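Local structure of fervidolysin (Fervidobacterium pennivorans, 1R6V) at residues 573-578 against 585-590; 4-9 against 642-647; 558-563 against 596-601; 579-584 against 661-666; 602-607 against 665-670. The protein degrades keratin into peptides as a subtilisin-like serine protease, which lets the bacterium grow on native feathers. The protein carries 1 engineered substitution. One frame throughout, in Å; residues are numbered along the deposited sequence.

Interaction 1: 573-578 against 585-590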
# COMPACT_ATOMS: atom_id res chain seq x y z
N GLN A 573 0.34 46.61 10.29
CA GLN A 573 0.63 45.99 9.01
C GLN A 573 0.13 44.56 8.96
O GLN A 573 0.13 43.85 9.97
CB GLN A 573 2.14 45.98 8.73
CG GLN A 573 2.78 47.35 8.67
CD GLN A 573 4.20 47.28 8.14
OE1 GLN A 573 4.41 47.04 6.95
NE2 GLN A 573 5.17 47.49 9.03
N PHE A 574 -0.33 44.17 7.78
CA PHE A 574 -0.80 42.82 7.50
C PHE A 574 0.45 42.08 7.07
O PHE A 574 1.21 42.56 6.24
CB PHE A 574 -1.82 42.84 6.36
CG PHE A 574 -2.11 41.48 5.77
CD1 PHE A 574 -2.38 40.38 6.59
CD2 PHE A 574 -2.16 41.31 4.39
CE1 PHE A 574 -2.70 39.14 6.06
CE2 PHE A 574 -2.48 40.06 3.84
CZ PHE A 574 -2.75 38.98 4.68
N VAL A 575 0.66 40.91 7.66
CA VAL A 575 1.84 40.12 7.36
C VAL A 575 1.52 38.70 6.98
O VAL A 575 0.68 38.06 7.61
CB VAL A 575 2.77 40.07 8.59
CG1 VAL A 575 4.10 39.43 8.21
CG2 VAL A 575 2.97 41.47 9.14
N VAL A 576 2.20 38.20 5.96
CA VAL A 576 2.03 36.82 5.52
C VAL A 576 3.27 36.14 6.08
O VAL A 576 4.40 36.49 5.72
CB VAL A 576 1.98 36.72 3.99
CG1 VAL A 576 1.88 35.26 3.58
CG2 VAL A 576 0.79 37.49 3.46
N VAL A 577 3.06 35.18 6.96
CA VAL A 577 4.18 34.54 7.63
C VAL A 577 4.22 33.02 7.50
O VAL A 577 3.21 32.38 7.20
CB VAL A 577 4.18 34.96 9.13
CG1 VAL A 577 2.94 34.43 9.83
CG2 VAL A 577 5.43 34.49 9.83
N ASP A 578 5.41 32.46 7.71
CA ASP A 578 5.59 31.02 7.67
C ASP A 578 4.89 30.51 8.93
O ASP A 578 4.99 31.12 10.00
CB ASP A 578 7.09 30.71 7.72
CG ASP A 578 7.38 29.25 7.98
OD1 ASP A 578 7.93 28.95 9.06
OD2 ASP A 578 7.04 28.41 7.12
N TYR A 585 6.79 36.23 4.37
CA TYR A 585 6.75 36.29 2.91
C TYR A 585 6.42 37.69 2.42
O TYR A 585 6.43 37.96 1.22
CB TYR A 585 5.72 35.29 2.37
CG TYR A 585 6.09 33.85 2.61
CD1 TYR A 585 5.41 33.08 3.56
CD2 TYR A 585 7.13 33.25 1.91
CE1 TYR A 585 5.76 31.75 3.80
CE2 TYR A 585 7.50 31.92 2.14
CZ TYR A 585 6.81 31.18 3.08
OH TYR A 585 7.15 29.86 3.30
N GLY A 586 6.12 38.59 3.35
CA GLY A 586 5.80 39.95 2.97
C GLY A 586 4.97 40.71 3.99
O GLY A 586 4.20 40.11 4.74
N ARG A 587 5.16 42.02 4.03
CA ARG A 587 4.43 42.88 4.95
C ARG A 587 3.83 44.04 4.16
O ARG A 587 4.45 44.53 3.22
CB ARG A 587 5.36 43.44 6.03
CG ARG A 587 6.06 42.40 6.89
CD ARG A 587 6.66 43.05 8.13
NE ARG A 587 7.36 42.10 8.99
CZ ARG A 587 8.56 41.59 8.71
NH1 ARG A 587 9.19 41.93 7.60
NH2 ARG A 587 9.12 40.74 9.57
N VAL A 588 2.63 44.46 4.53
CA VAL A 588 1.97 45.57 3.83
C VAL A 588 1.11 46.37 4.81
O VAL A 588 0.59 45.83 5.78
CB VAL A 588 1.09 45.04 2.68
CG1 VAL A 588 -0.02 44.16 3.22
CG2 VAL A 588 0.51 46.19 1.88
N ALA A 589 0.98 47.67 4.56
CA ALA A 589 0.18 48.50 5.44
C ALA A 589 -1.22 47.94 5.56
O ALA A 589 -1.82 47.52 4.57
CB ALA A 589 0.12 49.94 4.91
N TYR A 590 -1.74 47.94 6.78
CA TYR A 590 -3.08 47.46 7.04
C TYR A 590 -4.07 48.50 6.55
O TYR A 590 -3.88 49.70 6.78
CB TYR A 590 -3.28 47.26 8.54
CG TYR A 590 -4.67 46.81 8.92
CD1 TYR A 590 -4.98 45.46 9.06
CD2 TYR A 590 -5.68 47.75 9.17
CE1 TYR A 590 -6.25 45.04 9.44
CE2 TYR A 590 -6.96 47.33 9.55
CZ TYR A 590 -7.24 45.98 9.68
OH TYR A 590 -8.49 45.56 10.06
O HOH W 1 5.67 28.29 4.67
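Phe574 and Val588 exchange two backbone hydrogen bonds, N to O each way, which set strands 573-577 and 586-589 antiparallel with their directions 160° apart. On the face carrying this pair, methyl CG1 of Val588 meets the edge of the Phe574 ring, 3.8 Å from CD2, while the same ring meets Phe562 edge-to-face. The other face brings Val575 and Arg587 side by side, pointing the same way, with Arg587 CG 3.8 Å from Val575 CG1. Arg587 runs extended from CG to NE, and its NH2 donates to the carbonyl oxygens of Leu6 and Leu9 in the propeptide. Near the turn, Tyr585 crosses Val576 at about a right angle, CB lying 4.0 Å from Val576 CG1. Tyr585 OH is 2.6 Å from a water in the plane of its ring; that water also lies 2.8 Å from Asp578 OD2, which forms a salt bridge with Arg582. At the backbone angles of Gly586 a side chain would collide with the preceding carbonyl oxygen. Tyr585 N donates to Val576 O at 2.8 Å, whereas Val576 N donates to Gly586 O at 3.0 Å. Tyr585 and Gly586 both face Val576, a classic beta bulge in a beta hairpin of the second beta-sandwich domain.

Interaction 2: 4-9 against 642-647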
# COMPACT_ATOMS: atom_id res chain seq x y z
N LYS A 4 10.12 34.90 18.11
CA LYS A 4 9.43 35.53 19.23
C LYS A 4 8.76 36.84 18.80
O LYS A 4 7.71 37.21 19.33
CB LYS A 4 10.41 35.81 20.38
CG LYS A 4 10.95 34.55 21.07
CD LYS A 4 11.91 34.89 22.20
CE LYS A 4 12.42 33.63 22.89
NZ LYS A 4 13.31 33.95 24.06
N ASP A 5 9.36 37.52 17.83
CA ASP A 5 8.83 38.78 17.33
C ASP A 5 8.54 38.66 15.84
O ASP A 5 9.33 38.09 15.09
CB ASP A 5 9.83 39.91 17.57
CG ASP A 5 9.28 41.27 17.21
OD1 ASP A 5 8.19 41.62 17.71
OD2 ASP A 5 9.93 42.00 16.43
N LEU A 6 7.40 39.19 15.40
CA LEU A 6 7.01 39.11 14.00
C LEU A 6 7.71 40.16 13.12
O LEU A 6 8.06 39.89 11.98
CB LEU A 6 5.49 39.27 13.89
CG LEU A 6 4.75 38.71 12.67
CD1 LEU A 6 3.25 38.81 12.89
CD2 LEU A 6 5.16 39.48 11.43
N ALA A 7 7.92 41.35 13.68
CA ALA A 7 8.58 42.44 12.95
C ALA A 7 10.06 42.17 12.70
O ALA A 7 10.64 42.70 11.75
CB ALA A 7 8.40 43.75 13.72
N SER A 8 10.66 41.35 13.55
CA SER A 8 12.08 41.04 13.43
C SER A 8 12.39 39.86 12.51
O SER A 8 13.55 39.61 12.18
CB SER A 8 12.67 40.77 14.81
OG SER A 8 12.03 39.66 15.41
N LEU A 9 11.35 39.14 12.09
CA LEU A 9 11.54 38.00 11.21
C LEU A 9 12.02 38.42 9.82
O LEU A 9 11.55 39.41 9.26
CB LEU A 9 10.24 37.21 11.06
CG LEU A 9 9.77 36.42 12.28
CD1 LEU A 9 8.46 35.73 11.94
CD2 LEU A 9 10.82 35.39 12.69
N THR A 642 1.23 43.55 23.66
CA THR A 642 1.92 42.85 22.57
C THR A 642 1.90 43.67 21.28
O THR A 642 1.11 44.60 21.14
CB THR A 642 1.28 41.47 22.30
OG1 THR A 642 -0.01 41.63 21.70
CG2 THR A 642 1.13 40.68 23.59
N THR A 643 2.78 43.31 20.35
CA THR A 643 2.89 44.02 19.08
C THR A 643 2.54 43.17 17.87
O THR A 643 2.69 43.61 16.74
CB THR A 643 4.31 44.55 18.87
OG1 THR A 643 5.24 43.48 19.07
CG2 THR A 643 4.62 45.67 19.86
N TRP A 644 2.07 41.95 18.09
CA TRP A 644 1.70 41.09 16.97
C TRP A 644 0.80 39.94 17.36
O TRP A 644 0.78 39.50 18.51
CB TRP A 644 2.96 40.52 16.29
CG TRP A 644 3.73 39.56 17.14
CD1 TRP A 644 4.60 39.87 18.15
CD2 TRP A 644 3.68 38.12 17.10
NE1 TRP A 644 5.09 38.73 18.74
CE2 TRP A 644 4.54 37.64 18.12
CE3 TRP A 644 2.99 37.20 16.30
CZ2 TRP A 644 4.72 36.27 18.36
CZ3 TRP A 644 3.17 35.83 16.54
CH2 TRP A 644 4.04 35.38 17.57
N THR A 645 0.02 39.46 16.40
CA THR A 645 -0.83 38.32 16.66
C THR A 645 -1.12 37.61 15.34
O THR A 645 -0.81 38.14 14.28
CB THR A 645 -2.16 38.71 17.35
OG1 THR A 645 -2.81 37.52 17.79
CG2 THR A 645 -3.09 39.48 16.40
N ILE A 646 -1.68 36.41 15.44
CA ILE A 646 -2.01 35.61 14.26
C ILE A 646 -3.53 35.60 14.10
O ILE A 646 -4.26 35.60 15.08
CB ILE A 646 -1.52 34.14 14.42
CG1 ILE A 646 0.01 34.11 14.56
CG2 ILE A 646 -1.91 33.32 13.20
CD1 ILE A 646 0.48 34.44 15.94
N ILE A 647 -4.00 35.58 12.86
CA ILE A 647 -5.43 35.60 12.57
C ILE A 647 -5.82 34.41 11.71
O ILE A 647 -5.23 34.21 10.65
CB ILE A 647 -5.81 36.85 11.75
CG1 ILE A 647 -5.32 38.12 12.44
CG2 ILE A 647 -7.32 36.88 11.53
CD1 ILE A 647 -6.01 38.43 13.72
O HOH W 2 6.09 42.44 16.12
O HOH W 3 7.03 40.23 20.30
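Trp644 turns one face of its indole to Leu6, and these two residues bury more surface than any others here. Leu6 CB stands 3.4 Å above the ring plane, offset toward the rim, and its CD1 goes on to Trp644 CE3 at 3.8 Å. The indole gets there through a chi1 of 67°, which puts CG between the backbone N and the carbonyl carbon. Further along the ring, Lys4 contributes its backbone rather than its long side chain: Lys4 O lies 3.3 Å from Trp644 CZ2. The contact lays the start of the propeptide, an irregular stretch here, against strand 644-647 of the second beta-sandwich domain, and Leu6 also touches Val575 and Gln610 on neighbouring strands of that sheet. Two waters tie the polar rims together. One sits at the indole edge, in its plane, accepts from Trp644 NE1 at 2.9 Å and donates to Asp5 OD1. The other donates to Asp5 OD1 at 2.8 Å, accepts from Ala7 N and hydrogen-bonds Thr643 OG1 at 3.2 Å. Asp5 OD1 therefore accepts a hydrogen bond from both waters, while OD2 of the same carboxylate receives a weak bond from Ser8 N, 3.0 Å away, within the propeptide segment itself.

Interaction 3: 558-563 against 596-601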
# COMPACT_ATOMS: atom_id res chain seq x y z
N LEU A 558 -6.72 33.02 -3.48
CA LEU A 558 -6.81 33.34 -2.07
C LEU A 558 -6.85 34.84 -1.88
O LEU A 558 -5.95 35.54 -2.34
CB LEU A 558 -5.61 32.79 -1.30
CG LEU A 558 -5.52 33.14 0.19
CD1 LEU A 558 -6.72 32.54 0.92
CD2 LEU A 558 -4.23 32.60 0.78
N GLN A 559 -7.89 35.32 -1.22
CA GLN A 559 -8.01 36.75 -0.94
C GLN A 559 -8.31 36.91 0.54
O GLN A 559 -8.94 36.04 1.15
CB GLN A 559 -9.15 37.37 -1.76
CG GLN A 559 -8.91 37.36 -3.28
CD GLN A 559 -10.05 38.01 -4.05
OE1 GLN A 559 -11.22 37.67 -3.84
NE2 GLN A 559 -9.72 38.93 -4.95
N VAL A 560 -7.84 38.00 1.14
CA VAL A 560 -8.12 38.26 2.54
C VAL A 560 -8.50 39.72 2.72
O VAL A 560 -7.88 40.61 2.14
CB VAL A 560 -6.91 37.93 3.46
CG1 VAL A 560 -5.71 38.76 3.10
CG2 VAL A 560 -7.31 38.18 4.91
N LYS A 561 -9.55 39.96 3.50
CA LYS A 561 -10.03 41.32 3.77
C LYS A 561 -10.37 41.43 5.26
O LYS A 561 -11.05 40.58 5.80
CB LYS A 561 -11.29 41.60 2.94
CG LYS A 561 -11.99 42.92 3.24
CD LYS A 561 -13.21 43.11 2.32
CE LYS A 561 -14.00 44.37 2.68
NZ LYS A 561 -15.13 44.58 1.72
N PHE A 562 -9.88 42.48 5.93
CA PHE A 562 -10.18 42.67 7.35
C PHE A 562 -11.13 43.85 7.50
O PHE A 562 -11.00 44.84 6.80
CB PHE A 562 -8.91 42.94 8.15
CG PHE A 562 -7.86 41.89 7.98
CD1 PHE A 562 -6.90 42.03 6.98
CD2 PHE A 562 -7.83 40.78 8.80
CE1 PHE A 562 -5.91 41.05 6.80
CE2 PHE A 562 -6.85 39.79 8.63
CZ PHE A 562 -5.89 39.94 7.62
N SER A 563 -12.05 43.72 8.45
CA SER A 563 -13.08 44.74 8.70
C SER A 563 -12.88 45.60 9.95
O SER A 563 -13.57 46.61 10.12
CB SER A 563 -14.42 44.04 8.81
OG SER A 563 -14.37 43.10 9.87
N TYR A 596 -6.82 41.96 0.03
CA TYR A 596 -5.45 41.62 -0.37
C TYR A 596 -5.55 40.33 -1.19
O TYR A 596 -6.14 39.35 -0.73
CB TYR A 596 -4.55 41.37 0.84
CG TYR A 596 -4.42 42.54 1.77
CD1 TYR A 596 -5.28 42.69 2.86
CD2 TYR A 596 -3.44 43.51 1.56
CE1 TYR A 596 -5.17 43.79 3.72
CE2 TYR A 596 -3.32 44.61 2.41
CZ TYR A 596 -4.19 44.74 3.48
OH TYR A 596 -4.08 45.84 4.31
N ASP A 597 -4.99 40.34 -2.39
CA ASP A 597 -5.04 39.16 -3.26
C ASP A 597 -3.71 38.42 -3.15
O ASP A 597 -2.67 38.93 -3.55
CB ASP A 597 -5.31 39.58 -4.71
CG ASP A 597 -5.53 38.39 -5.64
OD1 ASP A 597 -5.71 37.26 -5.15
OD2 ASP A 597 -5.54 38.60 -6.87
N LEU A 598 -3.77 37.22 -2.58
CA LEU A 598 -2.58 36.40 -2.39
C LEU A 598 -2.56 35.23 -3.36
O LEU A 598 -1.74 34.33 -3.23
CB LEU A 598 -2.56 35.88 -0.95
CG LEU A 598 -2.55 36.98 0.11
CD1 LEU A 598 -2.62 36.36 1.49
CD2 LEU A 598 -1.28 37.81 -0.03
N SER A 599 -3.47 35.24 -4.34
CA SER A 599 -3.58 34.16 -5.31
C SER A 599 -2.28 33.74 -5.99
O SER A 599 -2.19 32.63 -6.49
CB SER A 599 -4.61 34.53 -6.38
OG SER A 599 -5.92 34.57 -5.85
N LEU A 600 -1.29 34.62 -6.00
CA LEU A 600 -0.01 34.31 -6.64
C LEU A 600 0.93 33.53 -5.74
O LEU A 600 1.91 32.93 -6.21
CB LEU A 600 0.68 35.59 -7.11
CG LEU A 600 0.19 36.26 -8.40
CD1 LEU A 600 -1.29 36.66 -8.28
CD2 LEU A 600 1.05 37.49 -8.65
N LEU A 601 0.65 33.54 -4.44
CA LEU A 601 1.48 32.83 -3.50
C LEU A 601 1.19 31.34 -3.59
O LEU A 601 0.07 30.92 -3.89
CB LEU A 601 1.21 33.30 -2.06
CG LEU A 601 1.69 34.72 -1.72
CD1 LEU A 601 1.32 35.06 -0.28
CD2 LEU A 601 3.19 34.80 -1.92
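Val560 CG1 packs against Tyr596 CB at 3.6 Å on the buried face of the strand pair. Beside it Leu558 and Leu598 run side by side, pointing the same way, Leu558 CD2 being 4.1 Å from Leu598 CB. At the other end Tyr596 crosses Phe562 at about a right angle and brings CE1 to that ring's edge; the Tyr596 hydroxyl hydrogen-bonds Ala589 O. Val560 and Tyr596 trade backbone hydrogen bonds, and Leu598 N donates to Leu558 O. The polar edge centres on Ser599: OG, anti to its own carbonyl carbon (chi1 -68°), accepts from Leu558 N at 2.9 Å and donates to the syn lone pair of Asp597 OD1 at 2.8 Å. Ser599 N reaches OD1 as well, from above the carboxylate plane, closing an Asx turn. An alanine at Ser599 would probably leave Leu558 N without this acceptor and Asp597 OD1 with only the backbone donor of the pair. One hydroxyl, acceptor and donor at once, thus ties the start of strand 558-562 to the turn.

Interaction 4: 579-584 against 661-666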
# COMPACT_ATOMS: atom_id res chain seq x y z
N PRO A 579 4.14 29.40 8.83
CA PRO A 579 3.43 28.86 9.99
C PRO A 579 4.31 28.47 11.16
O PRO A 579 3.84 28.41 12.30
CB PRO A 579 2.66 27.66 9.41
CG PRO A 579 3.37 27.35 8.13
CD PRO A 579 3.78 28.68 7.60
N LEU A 580 5.58 28.21 10.87
CA LEU A 580 6.55 27.84 11.90
C LEU A 580 7.32 29.08 12.35
O LEU A 580 8.25 28.99 13.14
CB LEU A 580 7.55 26.81 11.35
CG LEU A 580 7.09 25.36 11.23
CD1 LEU A 580 5.98 25.22 10.20
CD2 LEU A 580 8.30 24.51 10.82
N LEU A 581 6.91 30.23 11.82
CA LEU A 581 7.54 31.51 12.16
C LEU A 581 9.03 31.56 11.85
O LEU A 581 9.79 32.21 12.56
CB LEU A 581 7.31 31.84 13.64
CG LEU A 581 5.85 31.85 14.08
CD1 LEU A 581 5.74 32.20 15.55
CD2 LEU A 581 5.08 32.85 13.23
N ARG A 582 9.43 30.88 10.77
CA ARG A 582 10.83 30.86 10.35
C ARG A 582 11.18 32.18 9.66
O ARG A 582 12.34 32.60 9.60
CB ARG A 582 11.09 29.68 9.40
CG ARG A 582 11.03 28.30 10.06
CD ARG A 582 11.10 27.17 9.03
NE ARG A 582 9.89 27.10 8.22
CZ ARG A 582 9.64 26.15 7.32
NH1 ARG A 582 10.53 25.19 7.10
NH2 ARG A 582 8.49 26.16 6.65
N GLY A 583 10.15 32.85 9.14
CA GLY A 583 10.35 34.11 8.46
C GLY A 583 9.03 34.59 7.91
O GLY A 583 7.99 33.97 8.18
N VAL A 584 9.05 35.67 7.14
CA VAL A 584 7.83 36.22 6.55
C VAL A 584 7.94 36.27 5.04
O VAL A 584 9.04 36.34 4.49
CB VAL A 584 7.54 37.65 7.09
CG1 VAL A 584 7.39 37.62 8.60
CG2 VAL A 584 8.67 38.60 6.69
N PRO A 661 6.52 26.44 17.58
CA PRO A 661 5.22 26.82 17.02
C PRO A 661 4.90 26.26 15.64
O PRO A 661 5.78 26.00 14.82
CB PRO A 661 5.31 28.34 16.98
CG PRO A 661 6.75 28.55 16.60
CD PRO A 661 7.45 27.58 17.56
N ILE A 662 3.61 26.05 15.42
CA ILE A 662 3.10 25.61 14.14
C ILE A 662 1.66 26.13 14.11
O ILE A 662 0.75 25.49 14.63
CB ILE A 662 3.15 24.05 13.95
CG1 ILE A 662 2.39 23.68 12.68
CG2 ILE A 662 2.56 23.32 15.13
CD1 ILE A 662 2.83 24.43 11.50
N TYR A 663 1.48 27.31 13.54
CA TYR A 663 0.16 27.91 13.47
C TYR A 663 -0.64 27.34 12.32
O TYR A 663 -0.07 26.88 11.33
CB TYR A 663 0.25 29.43 13.30
CG TYR A 663 0.60 30.16 14.58
CD1 TYR A 663 1.92 30.41 14.92
CD2 TYR A 663 -0.40 30.54 15.47
CE1 TYR A 663 2.24 31.03 16.13
CE2 TYR A 663 -0.09 31.16 16.68
CZ TYR A 663 1.23 31.40 17.00
OH TYR A 663 1.56 32.00 18.19
N VAL A 664 -1.96 27.36 12.48
CA VAL A 664 -2.88 26.90 11.45
C VAL A 664 -2.41 27.56 10.15
O VAL A 664 -2.03 28.74 10.13
CB VAL A 664 -4.33 27.34 11.80
CG1 VAL A 664 -5.22 27.30 10.58
CG2 VAL A 664 -4.90 26.39 12.87
N TRP A 665 -2.42 26.79 9.08
CA TRP A 665 -1.97 27.31 7.80
C TRP A 665 -3.00 27.18 6.70
O TRP A 665 -3.99 26.47 6.84
CB TRP A 665 -0.67 26.62 7.38
CG TRP A 665 -0.83 25.14 7.12
CD1 TRP A 665 -1.15 24.54 5.93
CD2 TRP A 665 -0.67 24.09 8.08
NE1 TRP A 665 -1.20 23.17 6.09
CE2 TRP A 665 -0.91 22.87 7.40
CE3 TRP A 665 -0.35 24.05 9.44
CZ2 TRP A 665 -0.84 21.62 8.04
CZ3 TRP A 665 -0.28 22.81 10.09
CH2 TRP A 665 -0.52 21.61 9.38
N TRP A 666 -2.74 27.90 5.61
CA TRP A 666 -3.59 27.91 4.42
C TRP A 666 -2.74 27.31 3.31
O TRP A 666 -1.61 27.76 3.07
CB TRP A 666 -3.99 29.35 4.07
CG TRP A 666 -4.60 30.05 5.24
CD1 TRP A 666 -3.95 30.68 6.26
CD2 TRP A 666 -6.00 30.10 5.57
NE1 TRP A 666 -4.84 31.10 7.21
CE2 TRP A 666 -6.11 30.76 6.81
CE3 TRP A 666 -7.16 29.63 4.94
CZ2 TRP A 666 -7.34 30.98 7.44
CZ3 TRP A 666 -8.39 29.85 5.57
CH2 TRP A 666 -8.46 30.52 6.81
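Leu580 lies alongside Ile662, the two side chains pointing the same way. Leu580 CB is 4.0 Å from Pro661 O, and CG, anti to its own carbonyl carbon with chi1 at -77°, stays close to that oxygen at 3.9 Å. The chain then forks. CD1 presses on Ile662 CD1 at 3.5 Å, a close fit for two methyls, whereas CD2 lies over one face of the Arg582 guanidinium, toward its rim. Pro579 supplies the one hydrogen bond between the segments: Tyr663 N donates to Pro579 O at 2.9 Å, nearly straight at the hydrogen (170°), though tilted 30° from the carbonyl plane. The proline ring is wedged as well, with Pro579 CB 3.9 Å from Ile662 CD1 and 4.0 Å from Trp665 CB. Leu581 completes the apolar group, its CD1 meeting the edge of the Tyr663 ring at CE1, 3.7 Å away, and also touching Pro661 CG. Both segments are irregular: 579-584 is the connection of the hairpin formed by strands 573-577 and 584-589, whereas the loop at 661-666 leads into strand 666-669. Around them, Pro579 and Tyr663 touch Ser606 of strand 604-610, Leu581 touches Trp644 and Tyr663 touches Ile646 on strand 644-647, and Leu580 reaches Ala85 of the propeptide.

Interaction 5: 602-607 against 665-670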
# COMPACT_ATOMS: atom_id res chain seq x y z
N SER A 602 2.22 30.54 -3.32
CA SER A 602 2.09 29.08 -3.36
C SER A 602 2.77 28.48 -2.15
O SER A 602 3.82 28.95 -1.71
CB SER A 602 2.75 28.52 -4.63
OG SER A 602 2.57 27.11 -4.69
N GLY A 603 2.19 27.41 -1.61
CA GLY A 603 2.78 26.77 -0.45
C GLY A 603 1.84 26.81 0.73
O GLY A 603 0.63 26.66 0.57
N GLN A 604 2.38 27.01 1.93
CA GLN A 604 1.54 27.06 3.12
C GLN A 604 1.90 28.29 3.94
O GLN A 604 3.07 28.49 4.29
CB GLN A 604 1.69 25.75 3.89
CG GLN A 604 1.19 24.58 3.04
CD GLN A 604 1.51 23.22 3.61
OE1 GLN A 604 2.62 22.99 4.10
NE2 GLN A 604 0.55 22.31 3.53
N ILE A 605 0.90 29.11 4.22
CA ILE A 605 1.13 30.36 4.94
C ILE A 605 0.17 30.58 6.09
O ILE A 605 -0.82 29.87 6.24
CB ILE A 605 1.00 31.58 3.98
CG1 ILE A 605 -0.40 31.61 3.37
CG2 ILE A 605 2.07 31.52 2.89
CD1 ILE A 605 -0.66 32.80 2.42
N SER A 606 0.51 31.58 6.91
CA SER A 606 -0.33 32.00 8.03
C SER A 606 -0.42 33.52 7.92
O SER A 606 0.43 34.17 7.30
CB SER A 606 0.28 31.60 9.38
OG SER A 606 0.34 30.19 9.51
N PHE A 607 -1.46 34.09 8.52
CA PHE A 607 -1.71 35.54 8.46
C PHE A 607 -1.52 36.19 9.82
O PHE A 607 -1.94 35.65 10.83
CB PHE A 607 -3.14 35.82 7.99
CG PHE A 607 -3.52 35.13 6.71
CD1 PHE A 607 -2.73 35.27 5.58
CD2 PHE A 607 -4.70 34.39 6.63
CE1 PHE A 607 -3.09 34.67 4.38
CE2 PHE A 607 -5.07 33.78 5.43
CZ PHE A 607 -4.27 33.93 4.30
N TRP A 665 -2.42 26.79 9.08
CA TRP A 665 -1.97 27.31 7.80
C TRP A 665 -3.00 27.18 6.70
O TRP A 665 -3.99 26.47 6.84
CB TRP A 665 -0.67 26.62 7.38
CG TRP A 665 -0.83 25.14 7.12
CD1 TRP A 665 -1.15 24.54 5.93
CD2 TRP A 665 -0.67 24.09 8.08
NE1 TRP A 665 -1.20 23.17 6.09
CE2 TRP A 665 -0.91 22.87 7.40
CE3 TRP A 665 -0.35 24.05 9.44
CZ2 TRP A 665 -0.84 21.62 8.04
CZ3 TRP A 665 -0.28 22.81 10.09
CH2 TRP A 665 -0.52 21.61 9.38
N TRP A 666 -2.74 27.90 5.61
CA TRP A 666 -3.59 27.91 4.42
C TRP A 666 -2.74 27.31 3.31
O TRP A 666 -1.61 27.76 3.07
CB TRP A 666 -3.99 29.35 4.07
CG TRP A 666 -4.60 30.05 5.24
CD1 TRP A 666 -3.95 30.68 6.26
CD2 TRP A 666 -6.00 30.10 5.57
NE1 TRP A 666 -4.84 31.10 7.21
CE2 TRP A 666 -6.11 30.76 6.81
CE3 TRP A 666 -7.16 29.63 4.94
CZ2 TRP A 666 -7.34 30.98 7.44
CZ3 TRP A 666 -8.39 29.85 5.57
CH2 TRP A 666 -8.46 30.52 6.81
N THR A 667 -3.28 26.29 2.66
CA THR A 667 -2.57 25.57 1.61
C THR A 667 -2.99 26.05 0.22
O THR A 667 -4.15 25.92 -0.15
CB THR A 667 -2.82 24.05 1.78
OG1 THR A 667 -2.40 23.65 3.09
CG2 THR A 667 -2.03 23.24 0.75
N ILE A 668 -2.04 26.62 -0.52
CA ILE A 668 -2.31 27.14 -1.85
C ILE A 668 -1.25 26.71 -2.86
O ILE A 668 -0.17 26.24 -2.49
CB ILE A 668 -2.42 28.69 -1.83
CG1 ILE A 668 -1.12 29.31 -1.31
CG2 ILE A 668 -3.61 29.10 -0.99
CD1 ILE A 668 -0.95 29.23 0.17
N PHE A 669 -1.57 26.88 -4.14
CA PHE A 669 -0.67 26.45 -5.20
C PHE A 669 -0.27 27.51 -6.23
O PHE A 669 0.43 27.21 -7.19
CB PHE A 669 -1.32 25.24 -5.90
CG PHE A 669 -1.79 24.19 -4.93
CD1 PHE A 669 -3.09 24.22 -4.43
CD2 PHE A 669 -0.91 23.24 -4.44
CE1 PHE A 669 -3.50 23.32 -3.44
CE2 PHE A 669 -1.31 22.33 -3.45
CZ PHE A 669 -2.61 22.37 -2.95
N GLY A 670 -0.70 28.75 -6.00
CA GLY A 670 -0.34 29.81 -6.90
C GLY A 670 -1.15 29.83 -8.19
O GLY A 670 -2.19 29.21 -8.29
O HOH W 4 -3.48 32.54 9.48
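Ile668 O is gripped by two donors: Gly603 N, 2.8 Å away and well above the carbonyl plane, and the hydroxyl of Tyr17 from the propeptide. Gly603 O accepts in return from Ile668 N, and Ile605 and Trp666 form the next pair of backbone hydrogen bonds. The backbone angles of Gly603 would jam a side chain against the carbonyl oxygen of Ser602. On one face Gln604 lies beside Thr667 and Trp665; its NE2 donates to Thr667 OG1 at 3.3 Å, and its CB lies 3.7 Å from Trp665 CD1. The indole NE1 of Trp665 turns its hydrogen to Ile526 O. The other face is apolar: Ile605 CG1 meets Ile668 CD1 at 4.0 Å, and beside them Phe607 and the five-membered ring of Trp666 form an offset stack, centroids 4.2 Å apart and planes inclined by 28°. Trp666 CG, anti to its own carbonyl carbon (chi1 -54°), lies 3.8 Å from Phe607 CE2. A water in the indole plane accepts from Trp666 NE1 at 3.0 Å and from Phe607 N. A leucine in place of Trp666 would probably leave Phe607 without its stacking partner, the water without one donor and Arg529 without its cation-pi ring. Strand 666-669 pairs with 604-610 at 131° between directions. Trp666 and Ile668 touch strand 619-627, and Ile605, Phe607 and Ile668 touch Leu558, across the sandwich.

In the fold
All five contacts belong to or border the second beta-sandwich domain, with centres about 10 to 19 Å apart. Interactions 1, 2 and 5 reach one antiparallel sheet, in which strand 604-610 pairs with 573-577, 644-647 and 666-669; interaction 3 lies in the facing sheet, Leu558 and Leu598 packing on Phe607. Interaction 4 joins two loops of the same domain. Along the chain it crosses interactions 1, 2 and 3 and ends on the same stretch as interaction 5. Interaction 1 is nested within interaction 3, which closes before interaction 5 opens. Interaction 2 spans over 630 residues and encloses both 1 and 3, so the chain's two ends meet in one domain.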